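Triacylglycerol lipase (Yarrowia lipolytica, PDB 3O0D) is an extracellular, glycosylated lipase of the alpha/beta-hydrolase type that probably hydrolyses the ester bonds of triacylglycerols. Local coordinates at residues A[81-86]-A[156-161]; A[24-29]-A[292-297]. All coordinates share one frame; numbering follows the deposited sequence.

After strand 3-8 comes helix 12-27, whose last part and the turn after it form residues 24-29 of contact 2. Their partner, 292-297, lies in the loop after helix 285-290, so contact 2 closes a loop of 262 residues and brings an N-terminal region against the C-terminal tail. The disulfide Cys30-Cys299 pins the same two regions just beyond it. Contact 1 is nested inside: it pairs strands 80-87 and 155-161, closing 69 residues that include helices 91-100 and 127-150. The two contacts touch, with centres about 12 Å apart; Tyr82 CZ lies 3.7 Å from Leu24 CD1, which shows the N-terminal helix packing directly on the central sheet.

Contact 1. Residues A[81-86]-A[156-161]; sequences IYLVIR and IAVTGH
Ile81 to Val84 pair in parallel with Ile156 to Thr159, residue by residue, on strand axes 4.8 Å apart whose directions differ by 19°. Four backbone hydrogen bonds establish the register, beginning with Ala157 N to Ile81 O at 2.8 Å. Ala157 O then accepts Leu83 N, Leu83 O accepts Thr159 N, and Thr159 O accepts Ile85 N, the most bent of the four at 154°. Beyond this the strands separate: a water donates to Ile85 O at 2.8 Å and accepts from His161 N at 2.9 Å, replacing the next direct bond. Gly160, without a side chain, lets Ile85 O come within 3.2 Å of its CA. Both strands belong to the mainly parallel core of the alpha/beta-hydrolase sheet, and 155-161 runs into what is consistent with a nucleophile elbow, in which Gly160, Ser162 and Gly164 fit the GxSxG pattern. On the face bearing Tyr82, Val84, Ala157 and Thr159, the sheet meets helix 12-27, where Tyr21 touches both Ala157 and Thr159. Ala157 CB abuts the edge of the Tyr82 ring, near its plane, 4.0 Å from CD1, while Tyr82 OH reaches Asp75. Val84 and Thr159 stand alongside each other, their CG2 methyls 3.8 Å apart. Thr159 OG1, anti to its backbone N (chi1 -170°), bonds to Val185 O of the neighbouring strand, and that rotation leaves the methyl for Val84. The opposite face, with Leu83, Ile85 and Val158, packs against helix 163-177. Here Val158 CG1 is shared: Leu83 CD2 lies beside it at 4.1 Å, and Ile85 CD1 slants across to meet the same methyl.

Contact 2. Residues A[24-29]-A[292-297]; sequences LANIGY and YFVTEG
Gly297 lies flat against one face of the Tyr29 ring, its CA 3.4 Å from the ring centroid and only 4° off the normal, a CH-pi contact. Gly297 N is over that face too, 3.5 Å from Tyr29 CD2, whereas the backbone oxygen Asn26 O lies at the ring edge, in plane, because CG, anti to the carbonyl carbon (chi1 -64°), turns the ring back toward it. An alanine in place of Tyr29 would probably open a gap beneath Gly297 and free this part of the loop to shift. One turn back, the Asn26 amide faces the loop: ND2 makes a weak, bent hydrogen bond to Thr295 O at 2.8 Å and has its stronger partner in Ile301 O at the C terminus. Val294 CG2 packs 3.9 Å from the same ND2, the two side chains crossing at about a right angle. The Glu296 chain, bent at chi2, folds its carboxylate against the helix, OE1 lying 3.3 Å from Asn26 CB. OE1 is also near Asn26 N, but the angle is too poor for a bond. Joining the end region of helix 12-27 and the following turn to the loop after helix 285-290, next to the disulfide Cys30-Cys299, the contact therefore relies on ring-face packing and one weak bond, and the buried Glu296 carboxylate, with no proper bond from Asn26 N, probably gains little electrostatic support here.

Contact 1. Residues A[81-86]-A[156-161]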
loop_
_atom_site.group_PDB
_atom_site.type_symbol
_atom_site.label_atom_id
_atom_site.label_comp_id
_atom_site.label_asym_id
_atom_site.label_seq_id
_atom_site.Cartn_x
_atom_site.Cartn_y
_atom_site.Cartn_z
ATOM N N ILE A 81 -5.887 -13.676 -5.730
ATOM C CA ILE A 81 -6.921 -13.189 -4.760
ATOM C C ILE A 81 -6.433 -11.767 -4.416
ATOM O O ILE A 81 -5.275 -11.559 -4.036
ATOM C CB ILE A 81 -6.853 -14.058 -3.480
ATOM C CG1 ILE A 81 -7.318 -15.481 -3.842
ATOM C CG2 ILE A 81 -7.841 -13.405 -2.401
ATOM C CD1 ILE A 81 -6.939 -16.595 -2.716
ATOM N N TYR A 82 -7.364 -10.822 -4.522
ATOM C CA TYR A 82 -7.004 -9.403 -4.221
ATOM C C TYR A 82 -7.636 -8.955 -2.897
ATOM O O TYR A 82 -8.802 -9.193 -2.750
ATOM C CB TYR A 82 -7.626 -8.523 -5.267
ATOM C CG TYR A 82 -7.130 -8.726 -6.674
ATOM C CD1 TYR A 82 -5.805 -9.010 -6.910
ATOM C CD2 TYR A 82 -7.996 -8.544 -7.707
ATOM C CE1 TYR A 82 -5.353 -9.192 -8.267
ATOM C CE2 TYR A 82 -7.566 -8.754 -9.098
ATOM C CZ TYR A 82 -6.232 -9.034 -9.281
ATOM O OH TYR A 82 -5.746 -9.240 -10.556
ATOM N N LEU A 83 -6.824 -8.405 -2.005
ATOM C CA LEU A 83 -7.382 -7.689 -0.858
ATOM C C LEU A 83 -6.974 -6.185 -1.088
ATOM O O LEU A 83 -5.821 -5.891 -1.224
ATOM C CB LEU A 83 -6.709 -8.189 0.408
ATOM C CG LEU A 83 -7.160 -7.358 1.658
ATOM C CD1 LEU A 83 -8.671 -7.367 1.822
ATOM C CD2 LEU A 83 -6.472 -8.009 2.874
ATOM N N VAL A 84 -8.012 -5.319 -1.109
ATOM C CA VAL A 84 -7.743 -3.918 -1.443
ATOM C C VAL A 84 -8.333 -3.124 -0.281
ATOM O O VAL A 84 -9.453 -3.400 0.152
ATOM C CB VAL A 84 -8.508 -3.556 -2.671
ATOM C CG1 VAL A 84 -8.454 -1.991 -2.951
ATOM C CG2 VAL A 84 -7.884 -4.313 -3.940
ATOM N N ILE A 85 -7.503 -2.191 0.191
ATOM C CA ILE A 85 -7.904 -1.458 1.430
ATOM C C ILE A 85 -7.738 0.050 1.183
ATOM O O ILE A 85 -6.869 0.497 0.437
ATOM C CB ILE A 85 -7.002 -1.800 2.539
ATOM C CG1 ILE A 85 -6.762 -3.370 2.658
ATOM C CG2 ILE A 85 -7.714 -1.358 3.903
ATOM C CD1 ILE A 85 -5.504 -3.737 3.523
ATOM N N ARG A 86 -8.584 0.839 1.861
ATOM C CA ARG A 86 -8.475 2.284 1.796
ATOM C C ARG A 86 -8.806 2.751 3.223
ATOM O O ARG A 86 -9.293 1.989 4.018
ATOM C CB ARG A 86 -9.523 2.870 0.786
ATOM C CG ARG A 86 -10.960 2.289 0.937
ATOM C CD ARG A 86 -12.160 3.123 0.602
ATOM N NE ARG A 86 -12.175 4.487 1.055
ATOM C CZ ARG A 86 -13.233 5.277 0.898
ATOM N NH1 ARG A 86 -14.342 4.811 0.320
ATOM N NH2 ARG A 86 -13.178 6.525 1.314
ATOM N N ILE A 156 -1.828 -14.431 -3.560
ATOM C CA ILE A 156 -2.511 -13.381 -2.778
ATOM C C ILE A 156 -1.801 -12.072 -3.056
ATOM O O ILE A 156 -0.578 -12.004 -2.961
ATOM C CB ILE A 156 -2.350 -13.719 -1.287
ATOM C CG1 ILE A 156 -3.035 -15.052 -0.971
ATOM C CG2 ILE A 156 -2.877 -12.567 -0.372
ATOM C CD1 ILE A 156 -2.467 -15.742 0.299
ATOM N N ALA A 157 -2.575 -11.027 -3.386
ATOM C CA ALA A 157 -2.008 -9.693 -3.625
ATOM C C ALA A 157 -2.774 -8.672 -2.767
ATOM O O ALA A 157 -4.031 -8.676 -2.828
ATOM C CB ALA A 157 -2.183 -9.276 -5.123
ATOM N N VAL A 158 -2.007 -7.876 -2.007
ATOM C CA VAL A 158 -2.632 -6.876 -1.099
ATOM C C VAL A 158 -2.219 -5.518 -1.632
ATOM O O VAL A 158 -1.030 -5.302 -1.844
ATOM C CB VAL A 158 -2.172 -7.032 0.312
ATOM C CG1 VAL A 158 -3.123 -6.210 1.237
ATOM C CG2 VAL A 158 -2.322 -8.531 0.651
ATOM N N THR A 159 -3.201 -4.651 -1.829
ATOM C CA THR A 159 -2.867 -3.283 -2.325
ATOM C C THR A 159 -3.739 -2.229 -1.660
ATOM O O THR A 159 -4.789 -2.500 -1.151
ATOM C CB THR A 159 -2.891 -3.220 -3.899
ATOM O OG1 THR A 159 -2.340 -1.950 -4.343
ATOM C CG2 THR A 159 -4.254 -3.330 -4.393
ATOM N N GLY A 160 -3.227 -1.018 -1.647
ATOM C CA GLY A 160 -4.107 0.083 -1.130
ATOM C C GLY A 160 -3.366 1.383 -1.355
ATOM O O GLY A 160 -2.131 1.452 -1.403
ATOM N N HIS A 161 -4.209 2.448 -1.335
ATOM C CA HIS A 161 -3.694 3.838 -1.487
ATOM C C HIS A 161 -3.887 4.594 -0.174
ATOM O O HIS A 161 -4.791 4.270 0.555
ATOM C CB HIS A 161 -4.503 4.455 -2.597
ATOM C CG HIS A 161 -4.394 5.974 -2.681
ATOM N ND1 HIS A 161 -3.291 6.668 -3.169
ATOM C CD2 HIS A 161 -5.297 6.901 -2.246
ATOM C CE1 HIS A 161 -3.541 7.978 -3.080
ATOM N NE2 HIS A 161 -4.751 8.125 -2.538
HETATM O O HOH W 1 -7.002 1.870 -2.022
#

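Contact 2. Residues A[24-29]-A[292-297]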
loop_
_atom_site.group_PDB
_atom_site.type_symbol
_atom_site.label_atom_id
_atom_site.label_comp_id
_atom_site.label_asym_id
_atom_site.label_seq_id
_atom_site.Cartn_x
_atom_site.Cartn_y
_atom_site.Cartn_z
ATOM N N LEU A 24 -6.686 -1.259 -9.171
ATOM C CA LEU A 24 -7.371 -2.042 -8.152
ATOM C C LEU A 24 -7.541 -1.165 -6.886
ATOM O O LEU A 24 -8.608 -1.259 -6.216
ATOM C CB LEU A 24 -6.601 -3.306 -7.781
ATOM C CG LEU A 24 -6.793 -4.313 -8.937
ATOM C CD1 LEU A 24 -5.682 -5.434 -8.734
ATOM C CD2 LEU A 24 -8.222 -4.987 -9.138
ATOM N N ALA A 25 -6.477 -0.466 -6.531
ATOM C CA ALA A 25 -6.596 0.478 -5.338
ATOM C C ALA A 25 -7.645 1.493 -5.542
ATOM O O ALA A 25 -8.393 1.825 -4.570
ATOM C CB ALA A 25 -5.277 1.161 -5.127
ATOM N N ASN A 26 -7.756 2.061 -6.739
ATOM C CA ASN A 26 -8.825 3.072 -7.071
ATOM C C ASN A 26 -10.177 2.534 -6.873
ATOM O O ASN A 26 -11.039 3.207 -6.290
ATOM C CB ASN A 26 -8.519 3.604 -8.510
ATOM C CG ASN A 26 -9.692 4.226 -9.193
ATOM O OD1 ASN A 26 -10.801 3.713 -9.173
ATOM N ND2 ASN A 26 -9.414 5.314 -9.930
ATOM N N ILE A 27 -10.382 1.237 -7.224
ATOM C CA ILE A 27 -11.679 0.612 -7.054
ATOM C C ILE A 27 -12.098 0.531 -5.533
ATOM O O ILE A 27 -13.315 0.425 -5.226
ATOM C CB ILE A 27 -11.676 -0.773 -7.820
ATOM C CG1 ILE A 27 -11.603 -0.409 -9.308
ATOM C CG2 ILE A 27 -13.031 -1.591 -7.560
ATOM C CD1 ILE A 27 -11.122 -1.694 -10.126
ATOM N N GLY A 28 -11.156 0.639 -4.656
ATOM C CA GLY A 28 -11.424 0.585 -3.202
ATOM C C GLY A 28 -12.275 1.799 -2.853
ATOM O O GLY A 28 -13.058 1.713 -1.882
ATOM N N TYR A 29 -12.216 2.868 -3.641
ATOM C CA TYR A 29 -13.043 4.038 -3.382
ATOM C C TYR A 29 -14.483 3.895 -3.898
ATOM O O TYR A 29 -15.279 4.734 -3.675
ATOM C CB TYR A 29 -12.349 5.323 -3.874
ATOM C CG TYR A 29 -11.068 5.616 -3.136
ATOM C CD1 TYR A 29 -11.092 6.342 -1.995
ATOM C CD2 TYR A 29 -9.852 5.189 -3.573
ATOM C CE1 TYR A 29 -9.984 6.616 -1.307
ATOM C CE2 TYR A 29 -8.735 5.467 -2.902
ATOM C CZ TYR A 29 -8.793 6.191 -1.710
ATOM O OH TYR A 29 -7.691 6.511 -0.970
ATOM N N TYR A 292 -1.582 8.775 -9.315
ATOM C CA TYR A 292 -0.869 7.513 -9.313
ATOM C C TYR A 292 -1.297 6.650 -10.525
ATOM O O TYR A 292 -1.997 5.749 -10.365
ATOM C CB TYR A 292 -1.108 6.750 -7.991
ATOM C CG TYR A 292 -0.249 7.268 -6.856
ATOM C CD1 TYR A 292 -0.683 8.290 -6.029
ATOM C CD2 TYR A 292 0.984 6.777 -6.641
ATOM C CE1 TYR A 292 0.089 8.780 -5.044
ATOM C CE2 TYR A 292 1.772 7.250 -5.659
ATOM C CZ TYR A 292 1.357 8.283 -4.848
ATOM O OH TYR A 292 2.229 8.747 -3.897
ATOM N N PHE A 293 -0.788 6.997 -11.704
ATOM C CA PHE A 293 -1.174 6.374 -12.991
ATOM C C PHE A 293 -2.594 6.768 -13.416
ATOM O O PHE A 293 -2.798 7.328 -14.461
ATOM C CB PHE A 293 -1.009 4.835 -13.007
ATOM C CG PHE A 293 0.409 4.365 -12.829
ATOM C CD1 PHE A 293 0.853 3.974 -11.615
ATOM C CD2 PHE A 293 1.265 4.246 -13.877
ATOM C CE1 PHE A 293 2.074 3.606 -11.414
ATOM C CE2 PHE A 293 2.528 3.841 -13.645
ATOM C CZ PHE A 293 2.911 3.512 -12.393
ATOM N N VAL A 294 -3.540 6.451 -12.542
ATOM C CA VAL A 294 -4.905 6.914 -12.628
ATOM C C VAL A 294 -5.201 7.828 -11.413
ATOM O O VAL A 294 -4.445 7.839 -10.526
ATOM C CB VAL A 294 -5.915 5.773 -12.617
ATOM C CG1 VAL A 294 -5.672 4.836 -13.728
ATOM C CG2 VAL A 294 -5.796 5.023 -11.364
ATOM N N THR A 295 -6.293 8.581 -11.468
ATOM C CA THR A 295 -6.665 9.425 -10.313
ATOM C C THR A 295 -7.202 8.559 -9.186
ATOM O O THR A 295 -8.124 7.798 -9.422
ATOM C CB THR A 295 -7.732 10.457 -10.746
ATOM O OG1 THR A 295 -7.091 11.310 -11.722
ATOM C CG2 THR A 295 -8.051 11.292 -9.502
ATOM N N GLU A 296 -6.625 8.659 -7.999
ATOM C CA GLU A 296 -7.064 7.814 -6.879
ATOM C C GLU A 296 -8.025 8.669 -6.049
ATOM O O GLU A 296 -7.983 9.877 -6.202
ATOM C CB GLU A 296 -5.888 7.458 -6.000
ATOM C CG GLU A 296 -4.758 6.631 -6.644
ATOM C CD GLU A 296 -5.280 5.146 -6.941
ATOM O OE1 GLU A 296 -6.282 4.706 -6.373
ATOM O OE2 GLU A 296 -4.609 4.427 -7.713
ATOM N N GLY A 297 -8.957 8.010 -5.350
ATOM C CA GLY A 297 -9.747 8.716 -4.320
ATOM C C GLY A 297 -11.144 9.005 -4.707
ATOM O O GLY A 297 -11.951 9.417 -3.818
#